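Local coordinates for phospholipase C-beta (PLC-beta) (Sepia officinalis, PDB 3QR0), which belongs to the phosphoinositide-specific phospholipase C family, joining PH, EF-hand-like, TIM-barrel-type X and Y and C2 domains in one chain, at residues Y112-L117 against Q601-A606. Numbering follows the deposited sequence.
Sequences YNYIDL and QCFDIA
Asn113 OD1 is gripped by two backbone N-H groups of its own loop. Asp116 N lies 2.8 Å from Asn113 OD1 in a nearly straight bond (N-H...O 166°), and Ile115 N, also 2.8 Å from Asn113 OD1, arrives more bent. Acceptance from the N-H two residues on makes an Asx turn, and from that three on an Asx motif; both donors lie in the carbonyl plane. Asn113 CG sits between its own N and carbonyl carbon (chi1 68°), which turns OD1 toward the N-H groups of the residues that follow.

This loop, between strands 105-110 and 118-124 of the PH domain, meets the Y-domain segment 601-606 through Phe603, at the centre of an inverse gamma turn. The Phe603 ring presents its outer edge to one face of Tyr114 in an edge-to-face pair, with centroids 5.0 Å and planes 61° apart. Phe603 CZ lies 3.5 Å above the Tyr114 ring plane, displaced toward the rim. Obliquely to the phenylalanine ring, Asn113 CB and Ile115 CG1 each approach Phe603 CE2 to 3.8 Å. Farther along, Ile115 CD1 packs on Gln601 CB at 3.8 Å, while the chain of Gln601, bent at chi2, carries NE2 off to a hydrogen bond with Gly344 O.

Tyr114 OH hydrogen-bonds to Phe600 O, fixing the phenol end beside the Y-domain chain, and Met607 and Leu611 of helix 605-613 also touch this side chain. The two segments thus meet through apolar packing without a hydrogen bond between them, and the bond to Phe600 O adds a polar tie across the same domain junction.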
loop_
_atom_site.group_PDB
_atom_site.type_symbol
_atom_site.label_atom_id
_atom_site.label_comp_id
_atom_site.label_asym_id
_atom_site.label_seq_id
_atom_site.Cartn_x
_atom_site.Cartn_y
_atom_site.Cartn_z
ATOM N N TYR A 112 2.639 7.953 -10.512
ATOM C CA TYR A 112 3.019 6.547 -10.359
ATOM C C TYR A 112 3.403 6.258 -8.905
ATOM O O TYR A 112 2.964 5.269 -8.325
ATOM C CB TYR A 112 4.179 6.228 -11.302
ATOM C CG TYR A 112 4.395 4.762 -11.560
ATOM C CD1 TYR A 112 3.386 3.980 -12.118
ATOM C CD2 TYR A 112 5.615 4.155 -11.276
ATOM C CE1 TYR A 112 3.581 2.633 -12.377
ATOM C CE2 TYR A 112 5.821 2.804 -11.537
ATOM C CZ TYR A 112 4.794 2.053 -12.083
ATOM O OH TYR A 112 4.973 0.716 -12.343
ATOM N N ASN A 113 4.247 7.135 -8.354
ATOM C CA ASN A 113 4.548 7.197 -6.924
ATOM C C ASN A 113 4.013 8.521 -6.391
ATOM O O ASN A 113 3.641 9.395 -7.179
ATOM C CB ASN A 113 6.061 7.073 -6.665
ATOM C CG ASN A 113 6.860 8.281 -7.173
ATOM O OD1 ASN A 113 6.830 9.360 -6.586
ATOM N ND2 ASN A 113 7.601 8.082 -8.256
ATOM N N TYR A 114 3.958 8.671 -5.069
ATOM C CA TYR A 114 3.365 9.883 -4.463
ATOM C C TYR A 114 4.340 11.031 -4.192
ATOM O O TYR A 114 3.930 12.075 -3.683
ATOM C CB TYR A 114 2.590 9.544 -3.175
ATOM C CG TYR A 114 3.363 8.701 -2.199
ATOM C CD1 TYR A 114 4.413 9.239 -1.457
ATOM C CD2 TYR A 114 3.054 7.354 -2.024
ATOM C CE1 TYR A 114 5.134 8.461 -0.575
ATOM C CE2 TYR A 114 3.770 6.568 -1.140
ATOM C CZ TYR A 114 4.807 7.124 -0.421
ATOM O OH TYR A 114 5.520 6.343 0.454
ATOM N N ILE A 115 5.615 10.846 -4.523
ATOM C CA ILE A 115 6.609 11.910 -4.379
ATOM C C ILE A 115 6.677 12.765 -5.648
ATOM O O ILE A 115 6.767 13.992 -5.562
ATOM C CB ILE A 115 8.009 11.345 -4.057
ATOM C CG1 ILE A 115 7.996 10.584 -2.727
ATOM C CG2 ILE A 115 9.034 12.469 -3.990
ATOM C CD1 ILE A 115 7.663 11.449 -1.524
ATOM N N ASP A 116 6.629 12.121 -6.812
ATOM C CA ASP A 116 6.660 12.823 -8.093
ATOM C C ASP A 116 5.236 12.963 -8.638
ATOM O O ASP A 116 4.742 12.095 -9.356
ATOM C CB ASP A 116 7.554 12.082 -9.096
ATOM C CG ASP A 116 7.900 12.927 -10.319
ATOM O OD1 ASP A 116 7.422 14.078 -10.420
ATOM O OD2 ASP A 116 8.667 12.446 -11.183
ATOM N N LEU A 117 4.587 14.066 -8.280
ATOM C CA LEU A 117 3.192 14.303 -8.655
ATOM C C LEU A 117 3.088 15.165 -9.900
ATOM O O LEU A 117 3.933 16.022 -10.151
ATOM C CB LEU A 117 2.443 14.989 -7.514
ATOM C CG LEU A 117 2.340 14.239 -6.188
ATOM C CD1 LEU A 117 1.704 15.156 -5.140
ATOM C CD2 LEU A 117 1.547 12.935 -6.351
ATOM N N GLN A 601 9.502 8.807 1.736
ATOM C CA GLN A 601 10.056 9.265 0.464
ATOM C C GLN A 601 11.088 8.306 -0.123
ATOM O O GLN A 601 11.493 8.470 -1.270
ATOM C CB GLN A 601 10.690 10.656 0.614
ATOM C CG GLN A 601 12.000 10.699 1.400
ATOM C CD GLN A 601 11.811 10.885 2.894
ATOM O OE1 GLN A 601 10.865 10.357 3.501
ATOM N NE2 GLN A 601 12.716 11.638 3.502
ATOM N N CYS A 602 11.533 7.330 0.664
ATOM C CA CYS A 602 12.533 6.374 0.204
ATOM C C CYS A 602 11.864 5.039 -0.077
ATOM O O CYS A 602 11.508 4.318 0.847
ATOM C CB CYS A 602 13.632 6.203 1.245
ATOM S SG CYS A 602 14.960 5.074 0.752
ATOM N N PHE A 603 11.715 4.715 -1.360
ATOM C CA PHE A 603 11.011 3.505 -1.788
ATOM C C PHE A 603 11.916 2.280 -1.812
ATOM O O PHE A 603 12.001 1.566 -2.810
ATOM C CB PHE A 603 10.355 3.737 -3.146
ATOM C CG PHE A 603 9.216 4.723 -3.092
ATOM C CD1 PHE A 603 8.030 4.388 -2.451
ATOM C CD2 PHE A 603 9.341 5.988 -3.645
ATOM C CE1 PHE A 603 6.977 5.290 -2.383
ATOM C CE2 PHE A 603 8.292 6.902 -3.578
ATOM C CZ PHE A 603 7.112 6.549 -2.948
ATOM N N ASP A 604 12.582 2.040 -0.689
ATOM C CA ASP A 604 13.416 0.863 -0.531
ATOM C C ASP A 604 12.558 -0.316 -0.049
ATOM O O ASP A 604 11.338 -0.187 0.090
ATOM C CB ASP A 604 14.595 1.150 0.408
ATOM C CG ASP A 604 14.173 1.617 1.806
ATOM O OD1 ASP A 604 12.959 1.778 2.092
ATOM O OD2 ASP A 604 15.093 1.832 2.626
ATOM N N ILE A 605 13.189 -1.464 0.181
ATOM C CA ILE A 605 12.454 -2.667 0.602
ATOM C C ILE A 605 11.517 -2.394 1.795
ATOM O O ILE A 605 10.370 -2.852 1.812
ATOM C CB ILE A 605 13.426 -3.858 0.878
ATOM C CG1 ILE A 605 12.651 -5.128 1.275
ATOM C CG2 ILE A 605 14.471 -3.480 1.928
ATOM C CD1 ILE A 605 12.336 -5.238 2.760
ATOM N N ALA A 606 11.990 -1.616 2.763
ATOM C CA ALA A 606 11.207 -1.308 3.959
ATOM C C ALA A 606 9.868 -0.637 3.640
ATOM O O ALA A 606 8.833 -1.040 4.167
ATOM C CB ALA A 606 12.011 -0.436 4.900
#